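Long-range contact in aminoacyl-histidine dipeptidase (Vibrio alginolyticus, PDB 3MRU), which probably hydrolyses dipeptides, including Xaa-His dipeptides such as carnosine, as a zinc-dependent metallopeptidase of the M20C family: residues V345-N351 with C366-I372. Coordinates in Å, arbitrary orientation, origin at the centre of the assembly. Residue numbers count along the deposited sequence, not the author numbering.
Sequences VVETSLN and CLIRSLI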
ATOM      1  N   VAL A 345       9.198 -11.993   7.782  1.00 72.89           N
ATOM      2  CA  VAL A 345       8.522 -10.820   7.250  1.00 71.09           C
ATOM      3  C   VAL A 345       9.384  -9.602   7.513  1.00 69.99           C
ATOM      4  O   VAL A 345       9.979  -9.485   8.595  1.00 69.88           O
ATOM      5  CB  VAL A 345       7.186 -10.691   8.059  1.00 84.74           C
ATOM      6  CG1 VAL A 345       6.489  -9.340   7.840  1.00 83.98           C
ATOM      7  CG2 VAL A 345       6.249 -11.830   7.725  1.00 85.19           C
ATOM      8  N   VAL A 346       9.446  -8.701   6.534  1.00 69.63           N
ATOM      9  CA  VAL A 346      10.174  -7.434   6.695  1.00 67.82           C
ATOM     10  C   VAL A 346       9.508  -6.495   7.706  1.00 67.45           C
ATOM     11  O   VAL A 346       8.372  -6.049   7.516  1.00 67.67           O
ATOM     12  CB  VAL A 346      10.314  -6.680   5.379  1.00 48.87           C
ATOM     13  CG1 VAL A 346      11.102  -5.414   5.604  1.00 48.14           C
ATOM     14  CG2 VAL A 346      10.970  -7.549   4.319  1.00 47.97           C
ATOM     15  N   GLU A 347      10.217  -6.190   8.782  1.00 66.91           N
ATOM     16  CA  GLU A 347       9.713  -5.235   9.751  1.00 66.33           C
ATOM     17  C   GLU A 347       9.930  -3.774   9.333  1.00 65.43           C
ATOM     18  O   GLU A 347       9.007  -2.968   9.438  1.00 65.87           O
ATOM     19  CB  GLU A 347      10.313  -5.485  11.121  1.00 79.70           C
ATOM     20  CG  GLU A 347       9.667  -4.667  12.209  1.00 81.76           C
ATOM     21  CD  GLU A 347      10.314  -4.888  13.559  1.00 85.31           C
ATOM     22  OE1 GLU A 347      11.529  -4.581  13.715  1.00 85.79           O
ATOM     23  OE2 GLU A 347       9.594  -5.373  14.465  1.00 87.37           O
ATOM     24  N   THR A 348      11.133  -3.426   8.883  1.00 66.57           N
ATOM     25  CA  THR A 348      11.414  -2.042   8.494  1.00 65.29           C
ATOM     26  C   THR A 348      12.197  -1.992   7.187  1.00 64.52           C
ATOM     27  O   THR A 348      12.997  -2.883   6.915  1.00 64.54           O
ATOM     28  CB  THR A 348      12.190  -1.242   9.591  1.00 55.16           C
ATOM     29  OG1 THR A 348      11.609  -1.436  10.883  1.00 54.00           O
ATOM     30  CG2 THR A 348      12.142   0.234   9.284  1.00 55.18           C
ATOM     31  N   SER A 349      11.963  -0.959   6.380  1.00 54.88           N
ATOM     32  CA  SER A 349      12.695  -0.804   5.142  1.00 54.49           C
ATOM     33  C   SER A 349      12.573   0.603   4.614  1.00 54.40           C
ATOM     34  O   SER A 349      11.741   1.381   5.083  1.00 54.55           O
ATOM     35  CB  SER A 349      12.168  -1.747   4.084  1.00 57.86           C
ATOM     36  OG  SER A 349      10.904  -1.292   3.643  1.00 58.47           O
ATOM     37  N   LEU A 350      13.412   0.913   3.634  1.00 52.54           N
ATOM     38  CA  LEU A 350      13.340   2.169   2.932  1.00 52.83           C
ATOM     39  C   LEU A 350      13.887   2.042   1.511  1.00 53.51           C
ATOM     40  O   LEU A 350      14.706   1.174   1.206  1.00 53.23           O
ATOM     41  CB  LEU A 350      14.064   3.278   3.701  1.00 55.68           C
ATOM     42  CG  LEU A 350      15.531   3.610   3.473  1.00 54.63           C
ATOM     43  CD1 LEU A 350      15.759   5.043   3.850  1.00 53.72           C
ATOM     44  CD2 LEU A 350      16.345   2.703   4.328  1.00 55.29           C
ATOM     45  N   ASN A 351      13.416   2.921   0.644  1.00 55.97           N
ATOM     46  CA  ASN A 351      13.769   2.861  -0.741  1.00 57.02           C
ATOM     47  C   ASN A 351      14.186   4.252  -1.146  1.00 57.34           C
ATOM     48  O   ASN A 351      13.373   5.157  -1.085  1.00 57.88           O
ATOM     49  CB  ASN A 351      12.552   2.401  -1.545  1.00 65.04           C
ATOM     50  CG  ASN A 351      12.759   2.472  -3.064  1.00 67.30           C
ATOM     51  OD1 ASN A 351      11.806   2.335  -3.821  1.00 69.00           O
ATOM     52  ND2 ASN A 351      13.996   2.683  -3.510  1.00 70.88           N
ATOM     53  N   CYS A 366      12.857   9.526  -0.929  1.00 66.61           N
ATOM     54  CA  CYS A 366      12.792   8.172  -0.418  1.00 66.68           C
ATOM     55  C   CYS A 366      11.599   7.934   0.505  1.00 65.60           C
ATOM     56  O   CYS A 366      10.948   8.872   0.974  1.00 65.23           O
ATOM     57  CB  CYS A 366      14.106   7.808   0.290  1.00 72.50           C
ATOM     58  SG  CYS A 366      14.272   8.553   1.923  1.00 77.71           S
ATOM     59  N   LEU A 367      11.319   6.663   0.768  1.00 63.75           N
ATOM     60  CA  LEU A 367      10.103   6.306   1.469  1.00 63.26           C
ATOM     61  C   LEU A 367      10.344   5.179   2.464  1.00 63.11           C
ATOM     62  O   LEU A 367      10.639   4.047   2.081  1.00 63.62           O
ATOM     63  CB  LEU A 367       9.003   5.939   0.462  1.00 41.85           C
ATOM     64  CG  LEU A 367       7.702   5.319   0.978  1.00 41.40           C
ATOM     65  CD1 LEU A 367       6.953   6.279   1.862  1.00 42.13           C
ATOM     66  CD2 LEU A 367       6.831   4.924  -0.177  1.00 41.80           C
ATOM     67  N   ILE A 368      10.220   5.499   3.745  1.00 73.59           N
ATOM     68  CA  ILE A 368      10.467   4.519   4.779  1.00 73.00           C
ATOM     69  C   ILE A 368       9.168   3.812   5.070  1.00 73.66           C
ATOM     70  O   ILE A 368       8.114   4.459   5.214  1.00 74.47           O
ATOM     71  CB  ILE A 368      10.997   5.177   6.072  1.00 44.54           C
ATOM     72  CG1 ILE A 368      12.230   6.022   5.760  1.00 43.32           C
ATOM     73  CG2 ILE A 368      11.305   4.129   7.107  1.00 42.48           C
ATOM     74  CD1 ILE A 368      12.631   7.009   6.855  1.00 83.64           C
ATOM     75  N   ARG A 369       9.244   2.487   5.149  1.00 55.45           N
ATOM     76  CA  ARG A 369       8.118   1.660   5.547  1.00 55.10           C
ATOM     77  C   ARG A 369       8.475   0.911   6.808  1.00 55.66           C
ATOM     78  O   ARG A 369       9.655   0.615   7.045  1.00 55.72           O
ATOM     79  CB  ARG A 369       7.837   0.645   4.483  1.00 56.36           C
ATOM     80  CG  ARG A 369       7.322   1.216   3.249  1.00 56.76           C
ATOM     81  CD  ARG A 369       7.232   0.100   2.264  1.00 58.87           C
ATOM     82  NE  ARG A 369       6.810   0.558   0.949  1.00 60.76           N
ATOM     83  CZ  ARG A 369       5.632   1.109   0.698  1.00 61.39           C
ATOM     84  NH1 ARG A 369       4.767   1.305   1.686  1.00 63.13           N
ATOM     85  NH2 ARG A 369       5.339   1.495  -0.530  1.00 61.32           N
ATOM     86  N   SER A 370       7.455   0.594   7.604  1.00 53.45           N
ATOM     87  CA  SER A 370       7.637  -0.182   8.820  1.00 54.08           C
ATOM     88  C   SER A 370       6.307  -0.647   9.414  1.00 54.59           C
ATOM     89  O   SER A 370       5.288   0.028   9.274  1.00 54.16           O
ATOM     90  CB  SER A 370       8.503   0.582   9.818  1.00 60.81           C
ATOM     91  OG  SER A 370       8.658  -0.204  10.980  1.00 60.97           O
ATOM     92  N   LEU A 371       6.355  -1.785  10.113  1.00 55.14           N
ATOM     93  CA  LEU A 371       5.211  -2.318  10.838  1.00 56.09           C
ATOM     94  C   LEU A 371       5.259  -1.679  12.210  1.00 57.49           C
ATOM     95  O   LEU A 371       4.259  -1.133  12.679  1.00 57.30           O
ATOM     96  CB  LEU A 371       5.274  -3.831  10.980  1.00 50.47           C
ATOM     97  CG  LEU A 371       5.756  -4.690   9.815  1.00 49.97           C
ATOM     98  CD1 LEU A 371       5.855  -6.125  10.271  1.00 49.63           C
ATOM     99  CD2 LEU A 371       4.810  -4.600   8.642  1.00 51.52           C
ATOM    100  N   ILE A 372       6.418  -1.730  12.862  1.00 89.76           N
ATOM    101  CA  ILE A 372       6.552  -0.981  14.117  1.00 91.80           C
ATOM    102  C   ILE A 372       6.830   0.500  13.799  1.00 92.29           C
ATOM    103  O   ILE A 372       7.822   0.843  13.152  1.00 92.65           O
ATOM    104  CB  ILE A 372       7.593  -1.583  15.121  1.00130.07           C
ATOM    105  CG1 ILE A 372       7.289  -3.064  15.409  1.00130.72           C
ATOM    106  CG2 ILE A 372       7.606  -0.760  16.434  1.00130.86           C
ATOM    107  CD1 ILE A 372       5.979  -3.380  16.146  1.00116.56           C
TER
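Five backbone hydrogen bonds join segments 345-351 and 366-372, whose strands 346-351 and 366-370 run antiparallel, their axes 4.6 Å apart at closest approach. Ser349 and Arg369 pair through both amides (Arg369 N to Ser349 O 2.7 Å, Ser349 N to Arg369 O 2.9 Å). Asn351 and Leu367 pair likewise, Leu367 N to Asn351 O at 3.1 Å, but the return bond, Asn351 N to Leu367 O, is weak at 3.3 Å. Leu371 N to Glu347 O (3.0 Å) extends the pairing one residue beyond strand 366-370. These strands form the two arms of a beta hairpin, 346-358 and 361-370, within a larger mixed sheet: 334-338 flanks the first arm, 181-199 the second. Among side chains, Thr348 OG1 donates to Ser370 OG (3.2 Å), which in turn donates to Ile372 O (2.6 Å) just before helix 373-389. On the face carrying Thr348, Leu350, Ile368 and Ser370, Leu350 CB meets Ile368 CG1 (3.9 Å), and helix 373-389 packs against Thr348 and Ile368. On the other face, that of Ser349 and Arg369, Ser349 OG is hydrogen-bonded to His433 and Arg369 NE to Ser220.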